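Local coordinates for protein alginate lyase (Aplysia kurodai, PDB 5GMT) that cleaves alginate, with specificity for polymannuronate, as a eukaryotic polysaccharide lyase of family 14, at residues Lys190-Ser195 / Val214-His219; Lys96-Phe101 / Tyr264-Gln269. All coordinates share one frame; numbering follows the deposited sequence.

Overall arrangement
From the N terminus, strands 14-19, 47-50, 58-63 and then 92-102 join one of the two antiparallel sheets that form the sandwich expected of this concanavalin-like, jelly-roll family. The chain passes to the other sheet, builds several strands there, and returns as strand 191-199 to pair with strand 92-102. It turns back into strand 208-216, and contact 1 closes this hairpin, with 18 residues between its segments. Only later does strand 261-272 settle against the other side of strand 92-102, so contact 2 closes a loop of 162 residues with contact 1 nested inside. Probable hydrogen bonds from His192 N to Val99 O (2.8 Å) and between Ser193 OG and Asp98 OD1 (2.7 Å) link them.

Contact 1: residues Lys190-Ser195 / Val214-His219; sequences KWHSIS and VQAEGH
Glu217 holds CG in the crowded position between its backbone N and carbonyl carbon (chi1 55°), and the chain then runs extended, carrying OE1 back to the opposite strand. Lys190 instead bends at its last torsion (chi4 -65°), which turns NZ onto Glu217 O at 3.1 Å. The two cross obliquely at the end of an antiparallel beta hairpin, strands 191-199 and 208-216, where side-chain bonds join the last main-chain one. Glu217 OE1 accepts Trp191 N at 2.9 Å along an almost straight line (172°), though the N-H arrives from above the carboxylate plane. Glu217 N in turn reaches Trp191 O at 2.9 Å, and farther in, Ser193 N bonds to Gln215 O at 2.8 Å. His192, Ile194, Val214 and Ala216 share the buried face. There the imidazole carbon CD2 of His192 rests 3.5 Å from Ala216 CB, its ring fixed by Val99 O at ND1 and Met187 N at NE2. A type II turn from Ala216 to His219 leads the chain out, with Gly218 at positive phi. The turn is clasped by Gln215, whose NE2 donates in its own amide plane to His219 O at 2.7 Å.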
ATOM      1  N   LYS A 190      -3.813  17.342  -5.491  1.00 10.81           N
ATOM      2  CA  LYS A 190      -2.432  17.327  -5.949  1.00 12.03           C
ATOM      3  C   LYS A 190      -1.977  15.922  -6.310  1.00  9.29           C
ATOM      4  O   LYS A 190      -2.466  14.950  -5.740  1.00 10.31           O
ATOM      5  CB  LYS A 190      -1.506  17.879  -4.868  1.00 12.91           C
ATOM      6  CG  LYS A 190      -1.482  19.395  -4.758  1.00 13.98           C
ATOM      7  CD  LYS A 190      -0.357  19.811  -3.814  1.00 18.75           C
ATOM      8  CE  LYS A 190      -0.102  21.311  -3.867  1.00 23.23           C
ATOM      9  NZ  LYS A 190       0.393  21.728  -5.206  1.00 19.03           N
ATOM     10  N   TRP A 191      -1.024  15.833  -7.230  1.00 10.30           N
ATOM     11  CA  TRP A 191      -0.301  14.597  -7.476  1.00  8.89           C
ATOM     12  C   TRP A 191       0.725  14.404  -6.374  1.00 11.25           C
ATOM     13  O   TRP A 191       1.300  15.380  -5.876  1.00 11.08           O
ATOM     14  CB  TRP A 191       0.410  14.624  -8.829  1.00 10.78           C
ATOM     15  CG  TRP A 191      -0.464  14.318  -9.999  1.00  9.25           C
ATOM     16  CD1 TRP A 191      -0.914  15.199 -10.945  1.00  9.10           C
ATOM     17  CD2 TRP A 191      -0.985  13.035 -10.364  1.00 10.02           C
ATOM     18  NE1 TRP A 191      -1.685  14.540 -11.873  1.00  9.49           N
ATOM     19  CE2 TRP A 191      -1.745  13.210 -11.540  1.00  9.56           C
ATOM     20  CE3 TRP A 191      -0.882  11.754  -9.804  1.00  9.38           C
ATOM     21  CZ2 TRP A 191      -2.406  12.155 -12.169  1.00  9.37           C
ATOM     22  CZ3 TRP A 191      -1.538  10.704 -10.422  1.00  9.17           C
ATOM     23  CH2 TRP A 191      -2.291  10.905 -11.594  1.00  8.69           C
ATOM     24  N   HIS A 192       0.963  13.147  -6.013  1.00  8.76           N
ATOM     25  CA  HIS A 192       2.031  12.789  -5.081  1.00 10.97           C
ATOM     26  C   HIS A 192       2.859  11.681  -5.687  1.00 10.60           C
ATOM     27  O   HIS A 192       2.299  10.723  -6.224  1.00 10.80           O
ATOM     28  CB  HIS A 192       1.475  12.322  -3.736  1.00  9.12           C
ATOM     29  CG  HIS A 192       0.566  13.308  -3.086  1.00  9.04           C
ATOM     30  ND1 HIS A 192      -0.678  13.618  -3.594  1.00 10.07           N
ATOM     31  CD2 HIS A 192       0.722  14.069  -1.977  1.00  9.67           C
ATOM     32  CE1 HIS A 192      -1.252  14.521  -2.821  1.00 11.17           C
ATOM     33  NE2 HIS A 192      -0.423  14.813  -1.832  1.00 12.98           N
ATOM     34  N   SER A 193       4.179  11.798  -5.624  1.00  8.07           N
ATOM     35  CA  SER A 193       5.012  10.660  -5.989  1.00  9.59           C
ATOM     36  C   SER A 193       5.323   9.920  -4.706  1.00  9.02           C
ATOM     37  O   SER A 193       5.707  10.528  -3.699  1.00 10.23           O
ATOM     38  CB  SER A 193       6.290  11.092  -6.708  1.00 13.70           C
ATOM     39  OG  SER A 193       5.993  11.479  -8.035  1.00 16.20           O
ATOM     40  N   ILE A 194       5.131   8.606  -4.739  1.00 10.68           N
ATOM     41  CA  ILE A 194       5.280   7.792  -3.539  1.00  8.53           C
ATOM     42  C   ILE A 194       6.339   6.730  -3.787  1.00  7.28           C
ATOM     43  O   ILE A 194       6.324   6.075  -4.831  1.00  8.33           O
ATOM     44  CB  ILE A 194       3.943   7.130  -3.151  1.00 11.10           C
ATOM     45  CG1 ILE A 194       2.926   8.211  -2.753  1.00 13.33           C
ATOM     46  CG2 ILE A 194       4.148   6.122  -2.027  1.00 11.01           C
ATOM     47  CD1 ILE A 194       1.655   7.650  -2.125  1.00 16.72           C
ATOM     48  N   SER A 195       7.281   6.585  -2.862  1.00  4.81           N
ATOM     49  CA  SER A 195       8.174   5.434  -2.930  1.00  5.83           C
ATOM     50  C   SER A 195       8.152   4.688  -1.612  1.00  7.07           C
ATOM     51  O   SER A 195       8.108   5.300  -0.548  1.00  8.33           O
ATOM     52  CB  SER A 195       9.611   5.854  -3.298  1.00  8.74           C
ATOM     53  OG  SER A 195      10.203   6.651  -2.295  1.00 13.79           O
ATOM     54  N   VAL A 214       7.323  10.626   0.272  1.00 10.83           N
ATOM     55  CA  VAL A 214       6.160  11.155  -0.427  1.00 10.48           C
ATOM     56  C   VAL A 214       6.471  12.576  -0.853  1.00 11.41           C
ATOM     57  O   VAL A 214       7.022  13.351  -0.072  1.00 10.71           O
ATOM     58  CB  VAL A 214       4.893  11.134   0.472  1.00 13.15           C
ATOM     59  CG1 VAL A 214       3.719  11.828  -0.205  1.00 11.19           C
ATOM     60  CG2 VAL A 214       4.526   9.698   0.875  1.00 10.56           C
ATOM     61  N   GLN A 215       6.145  12.918  -2.093  1.00 11.82           N
ATOM     62  CA  GLN A 215       6.330  14.290  -2.553  1.00 12.15           C
ATOM     63  C   GLN A 215       5.104  14.762  -3.304  1.00  8.99           C
ATOM     64  O   GLN A 215       4.782  14.253  -4.377  1.00 10.29           O
ATOM     65  CB  GLN A 215       7.569  14.415  -3.443  1.00 12.98           C
ATOM     66  CG  GLN A 215       7.832  15.844  -3.874  1.00 14.95           C
ATOM     67  CD  GLN A 215       9.208  16.037  -4.459  1.00 19.45           C
ATOM     68  OE1 GLN A 215       9.758  15.139  -5.091  1.00 27.40           O
ATOM     69  NE2 GLN A 215       9.784  17.216  -4.236  1.00 21.26           N
ATOM     70  N   ALA A 216       4.410  15.719  -2.709  1.00  9.88           N
ATOM     71  CA  ALA A 216       3.314  16.397  -3.378  1.00  9.41           C
ATOM     72  C   ALA A 216       3.905  17.373  -4.388  1.00 13.80           C
ATOM     73  O   ALA A 216       4.964  17.954  -4.142  1.00 14.10           O
ATOM     74  CB  ALA A 216       2.446  17.104  -2.384  1.00 12.27           C
ATOM     75  N   GLU A 217       3.254  17.539  -5.536  1.00 12.39           N
ATOM     76  CA  GLU A 217       3.861  18.368  -6.564  1.00 16.02           C
ATOM     77  C   GLU A 217       3.991  19.791  -6.035  1.00 16.00           C
ATOM     78  O   GLU A 217       3.088  20.308  -5.377  1.00 15.69           O
ATOM     79  CB  GLU A 217       3.061  18.312  -7.869  1.00 18.50           C
ATOM     80  CG  GLU A 217       1.612  18.659  -7.737  1.00 16.75           C
ATOM     81  CD  GLU A 217       0.869  18.511  -9.052  1.00 13.52           C
ATOM     82  OE1 GLU A 217      -0.288  18.040  -9.019  1.00 14.70           O
ATOM     83  OE2 GLU A 217       1.441  18.868 -10.113  1.00 13.74           O
ATOM     84  N   GLY A 218       5.155  20.385  -6.262  1.00 17.64           N
ATOM     85  CA  GLY A 218       5.428  21.721  -5.773  1.00 20.50           C
ATOM     86  C   GLY A 218       6.067  21.785  -4.403  1.00 21.49           C
ATOM     87  O   GLY A 218       6.526  22.847  -3.981  1.00 20.78           O
ATOM     88  N   HIS A 219       6.122  20.657  -3.705  1.00 16.21           N
ATOM     89  CA  HIS A 219       6.570  20.669  -2.316  1.00 15.32           C
ATOM     90  C   HIS A 219       7.773  19.772  -2.096  1.00 15.00           C
ATOM     91  O   HIS A 219       8.123  18.955  -2.945  1.00 17.44           O
ATOM     92  CB  HIS A 219       5.426  20.258  -1.382  1.00 12.88           C
ATOM     93  CG  HIS A 219       4.328  21.273  -1.306  1.00 20.15           C
ATOM     94  ND1 HIS A 219       4.193  22.146  -0.248  1.00 28.34           N
ATOM     95  CD2 HIS A 219       3.338  21.581  -2.177  1.00 21.15           C
ATOM     96  CE1 HIS A 219       3.157  22.938  -0.464  1.00 28.61           C
ATOM     97  NE2 HIS A 219       2.620  22.613  -1.626  1.00 20.99           N
TER

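Contact 2: residues Lys96-Phe101 / Tyr264-Gln269; sequences KYDVYF and YFKNFQ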
ATOM      1  N   LYS A  96       7.078   2.148  -6.464  1.00  6.03           N
ATOM      2  CA  LYS A  96       6.834   3.565  -6.727  1.00  7.65           C
ATOM      3  C   LYS A  96       5.514   3.698  -7.442  1.00  7.26           C
ATOM      4  O   LYS A  96       5.179   2.847  -8.245  1.00  7.06           O
ATOM      5  CB  LYS A  96       7.932   4.173  -7.594  1.00 11.41           C
ATOM      6  CG  LYS A  96       9.314   4.163  -6.976  1.00 10.06           C
ATOM      7  CD  LYS A  96      10.312   4.873  -7.873  1.00 15.64           C
ATOM      8  CE  LYS A  96      11.706   4.777  -7.298  1.00 22.68           C
ATOM      9  NZ  LYS A  96      12.700   5.534  -8.118  1.00 28.78           N
ATOM     10  N   TYR A  97       4.774   4.767  -7.159  1.00  6.80           N
ATOM     11  CA  TYR A  97       3.618   5.125  -7.965  1.00  7.49           C
ATOM     12  C   TYR A  97       3.269   6.573  -7.696  1.00  8.82           C
ATOM     13  O   TYR A  97       3.676   7.129  -6.681  1.00  8.21           O
ATOM     14  CB  TYR A  97       2.408   4.224  -7.690  1.00  6.36           C
ATOM     15  CG  TYR A  97       1.913   4.169  -6.258  1.00  6.37           C
ATOM     16  CD1 TYR A  97       2.389   3.203  -5.379  1.00  7.85           C
ATOM     17  CD2 TYR A  97       0.959   5.068  -5.789  1.00  5.75           C
ATOM     18  CE1 TYR A  97       1.924   3.128  -4.052  1.00  7.52           C
ATOM     19  CE2 TYR A  97       0.487   5.003  -4.473  1.00  8.95           C
ATOM     20  CZ  TYR A  97       0.977   4.027  -3.609  1.00  7.58           C
ATOM     21  OH  TYR A  97       0.513   3.952  -2.302  1.00  7.75           O
ATOM     22  N   ASP A  98       2.537   7.175  -8.626  1.00  7.39           N
ATOM     23  CA  ASP A  98       1.978   8.499  -8.437  1.00  6.97           C
ATOM     24  C   ASP A  98       0.506   8.377  -8.078  1.00  6.08           C
ATOM     25  O   ASP A  98      -0.211   7.585  -8.686  1.00  6.59           O
ATOM     26  CB  ASP A  98       2.118   9.345  -9.710  1.00  7.17           C
ATOM     27  CG  ASP A  98       3.560   9.587 -10.103  1.00 11.99           C
ATOM     28  OD1 ASP A  98       4.457   9.586  -9.223  1.00 10.20           O
ATOM     29  OD2 ASP A  98       3.789   9.799 -11.312  1.00 12.71           O
ATOM     30  N   VAL A  99       0.052   9.160  -7.105  1.00  7.60           N
ATOM     31  CA  VAL A  99      -1.375   9.211  -6.797  1.00  7.05           C
ATOM     32  C   VAL A  99      -1.884  10.654  -6.671  1.00  8.89           C
ATOM     33  O   VAL A  99      -1.246  11.502  -6.040  1.00  7.16           O
ATOM     34  CB  VAL A  99      -1.693   8.417  -5.501  1.00  6.42           C
ATOM     35  CG1 VAL A  99      -0.872   8.938  -4.319  1.00 11.17           C
ATOM     36  CG2 VAL A  99      -3.174   8.452  -5.181  1.00  6.65           C
ATOM     37  N   TYR A 100      -3.027  10.914  -7.308  1.00  6.55           N
ATOM     38  CA  TYR A 100      -3.750  12.180  -7.195  1.00  9.42           C
ATOM     39  C   TYR A 100      -4.976  12.009  -6.300  1.00  7.31           C
ATOM     40  O   TYR A 100      -5.750  11.073  -6.490  1.00  9.95           O
ATOM     41  CB  TYR A 100      -4.183  12.662  -8.591  1.00  8.05           C
ATOM     42  CG  TYR A 100      -4.740  14.069  -8.637  1.00 10.12           C
ATOM     43  CD1 TYR A 100      -6.059  14.333  -8.287  1.00 12.14           C
ATOM     44  CD2 TYR A 100      -3.952  15.126  -9.069  1.00 10.41           C
ATOM     45  CE1 TYR A 100      -6.573  15.632  -8.340  1.00  9.68           C
ATOM     46  CE2 TYR A 100      -4.453  16.423  -9.124  1.00 10.60           C
ATOM     47  CZ  TYR A 100      -5.762  16.666  -8.762  1.00 12.83           C
ATOM     48  OH  TYR A 100      -6.249  17.960  -8.823  1.00 16.03           O
ATOM     49  N   PHE A 101      -5.166  12.908  -5.335  1.00  9.31           N
ATOM     50  CA  PHE A 101      -6.377  12.899  -4.511  1.00 10.74           C
ATOM     51  C   PHE A 101      -7.322  13.995  -4.961  1.00 10.95           C
ATOM     52  O   PHE A 101      -6.972  15.168  -4.923  1.00  9.44           O
ATOM     53  CB  PHE A 101      -6.050  13.101  -3.022  1.00  9.44           C
ATOM     54  CG  PHE A 101      -5.191  12.019  -2.436  1.00 10.50           C
ATOM     55  CD1 PHE A 101      -3.805  12.121  -2.475  1.00 10.51           C
ATOM     56  CD2 PHE A 101      -5.763  10.905  -1.851  1.00 10.75           C
ATOM     57  CE1 PHE A 101      -2.999  11.129  -1.935  1.00 10.26           C
ATOM     58  CE2 PHE A 101      -4.955   9.904  -1.302  1.00 10.52           C
ATOM     59  CZ  PHE A 101      -3.573  10.020  -1.353  1.00 11.07           C
ATOM     60  N   TYR A 264      -6.447   8.761  -8.429  1.00  6.33           N
ATOM     61  CA  TYR A 264      -5.893   8.420  -9.733  1.00  7.18           C
ATOM     62  C   TYR A 264      -4.492   7.873  -9.550  1.00  6.56           C
ATOM     63  O   TYR A 264      -3.699   8.468  -8.835  1.00  8.41           O
ATOM     64  CB  TYR A 264      -5.821   9.651 -10.643  1.00  9.91           C
ATOM     65  CG  TYR A 264      -7.133  10.354 -10.874  1.00  8.18           C
ATOM     66  CD1 TYR A 264      -7.759  11.063  -9.851  1.00  7.67           C
ATOM     67  CD2 TYR A 264      -7.731  10.343 -12.131  1.00  8.40           C
ATOM     68  CE1 TYR A 264      -8.971  11.724 -10.069  1.00  8.89           C
ATOM     69  CE2 TYR A 264      -8.940  11.007 -12.361  1.00  8.65           C
ATOM     70  CZ  TYR A 264      -9.545  11.689 -11.328  1.00  8.76           C
ATOM     71  OH  TYR A 264     -10.727  12.346 -11.546  1.00  9.77           O
ATOM     72  N   PHE A 265      -4.170   6.768 -10.210  1.00  6.70           N
ATOM     73  CA  PHE A 265      -2.849   6.177 -10.061  1.00  7.18           C
ATOM     74  C   PHE A 265      -2.197   6.028 -11.423  1.00  7.26           C
ATOM     75  O   PHE A 265      -2.838   5.591 -12.377  1.00  6.95           O
ATOM     76  CB  PHE A 265      -2.916   4.801  -9.381  1.00  7.50           C
ATOM     77  CG  PHE A 265      -3.492   4.826  -7.995  1.00  7.70           C
ATOM     78  CD1 PHE A 265      -4.864   4.791  -7.799  1.00  7.79           C
ATOM     79  CD2 PHE A 265      -2.655   4.832  -6.881  1.00  5.68           C
ATOM     80  CE1 PHE A 265      -5.402   4.791  -6.522  1.00  7.99           C
ATOM     81  CE2 PHE A 265      -3.186   4.840  -5.601  1.00  6.46           C
ATOM     82  CZ  PHE A 265      -4.561   4.814  -5.421  1.00  7.06           C
ATOM     83  N   LYS A 266      -0.925   6.389 -11.501  1.00  6.85           N
ATOM     84  CA  LYS A 266      -0.150   6.175 -12.721  1.00  8.07           C
ATOM     85  C   LYS A 266       1.313   5.883 -12.372  1.00 10.16           C
ATOM     86  O   LYS A 266       1.698   5.961 -11.206  1.00  7.01           O
ATOM     87  CB  LYS A 266      -0.258   7.399 -13.638  1.00  6.64           C
ATOM     88  CG  LYS A 266       0.426   8.643 -13.075  1.00  8.35           C
ATOM     89  CD  LYS A 266       0.237   9.862 -13.999  1.00 11.95           C
ATOM     90  CE  LYS A 266       0.888  11.110 -13.423  1.00 11.70           C
ATOM     91  NZ  LYS A 266       2.388  10.977 -13.287  1.00 14.27           N
ATOM     92  N   ASN A 267       2.119   5.529 -13.373  1.00  8.72           N
ATOM     93  CA  ASN A 267       3.570   5.447 -13.186  1.00  7.61           C
ATOM     94  C   ASN A 267       3.984   4.487 -12.051  1.00  7.79           C
ATOM     95  O   ASN A 267       4.794   4.840 -11.194  1.00  8.62           O
ATOM     96  CB  ASN A 267       4.121   6.855 -12.924  1.00  9.33           C
ATOM     97  CG  ASN A 267       5.621   6.949 -13.117  1.00 20.79           C
ATOM     98  OD1 ASN A 267       6.235   6.070 -13.727  1.00 25.50           O
ATOM     99  ND2 ASN A 267       6.226   8.022 -12.593  1.00 24.09           N
ATOM    100  N   PHE A 268       3.399   3.292 -12.051  1.00  8.53           N
ATOM    101  CA  PHE A 268       3.820   2.209 -11.155  1.00  9.88           C
ATOM    102  C   PHE A 268       5.197   1.672 -11.531  1.00 10.04           C
ATOM    103  O   PHE A 268       5.500   1.508 -12.711  1.00  9.88           O
ATOM    104  CB  PHE A 268       2.822   1.048 -11.203  1.00 10.00           C
ATOM    105  CG  PHE A 268       1.483   1.357 -10.611  1.00 10.49           C
ATOM    106  CD1 PHE A 268       1.218   1.065  -9.279  1.00  7.77           C
ATOM    107  CD2 PHE A 268       0.478   1.919 -11.386  1.00  9.41           C
ATOM    108  CE1 PHE A 268      -0.020   1.349  -8.737  1.00  5.55           C
ATOM    109  CE2 PHE A 268      -0.767   2.186 -10.847  1.00  7.21           C
ATOM    110  CZ  PHE A 268      -1.017   1.891  -9.518  1.00  9.89           C
ATOM    111  N   GLN A 269       6.019   1.365 -10.530  1.00 10.56           N
ATOM    112  CA  GLN A 269       7.307   0.702 -10.754  1.00  7.87           C
ATOM    113  C   GLN A 269       7.658  -0.199  -9.580  1.00  9.04           C
ATOM    114  O   GLN A 269       7.433   0.167  -8.425  1.00  7.64           O
ATOM    115  CB  GLN A 269       8.449   1.703 -10.918  1.00 11.93           C
ATOM    116  CG  GLN A 269       8.278   2.797 -11.936  1.00 19.27           C
ATOM    117  CD  GLN A 269       9.444   3.769 -11.875  1.00 23.47           C
ATOM    118  OE1 GLN A 269      10.606   3.358 -11.863  1.00 26.52           O
ATOM    119  NE2 GLN A 269       9.138   5.056 -11.805  1.00 32.71           N
TER
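The densest packing between residues 96-101 and 264-269 lies on the face carrying Tyr97, Val99 and Phe265. Val99 CG2, anti to its backbone N, sits over one face of the Phe265 ring, 4.0 Å from the ring centroid, in a CH-pi contact. Tyr97 CD2 meets the edge of the same phenyl, 3.8 Å from Phe265 CD2, with the two rings set obliquely. Tyr97 CB lies over the Phe268 ring, 3.7 Å from Phe268 CD1, so Tyr97, Phe265 and Phe268 form one aromatic cluster. Tyr97 OH is held by Pro113 O and Phe265 meets Phe244 edge-to-face, which directs this face into the interior of the beta sandwich, toward the opposing sheet. The strands run antiparallel, but a beta bulge at Asn267 and Phe268 shifts the register by one. Asn267 adopts left-handed backbone angles (phi 57°), and two residues there stand against Tyr97 alone. The reverse face is looser and more polar round Lys96, Lys266, Asn267 and Gln269, all partly exposed, while Tyr100 and Tyr264, CB to CB at 4.0 Å, close its other end. Asp98 is buried beside the polar group. Asp98 OD2 takes Lys266 NZ at 2.7 Å on the anti lone pair, a salt bridge reached by a bend at the end of the lysine chain (chi4 63°). Asn267 ND2 adds a longer bond to Asp98 OD2, 3.3 Å, from above the carboxylate plane. Two donors on OD2, with Ser193 OG at OD1, would be expected to stabilise the ionised carboxylate. Farther out, the extended Lys96 merely brushes Gln269, CD to NE2 at 4.1 Å.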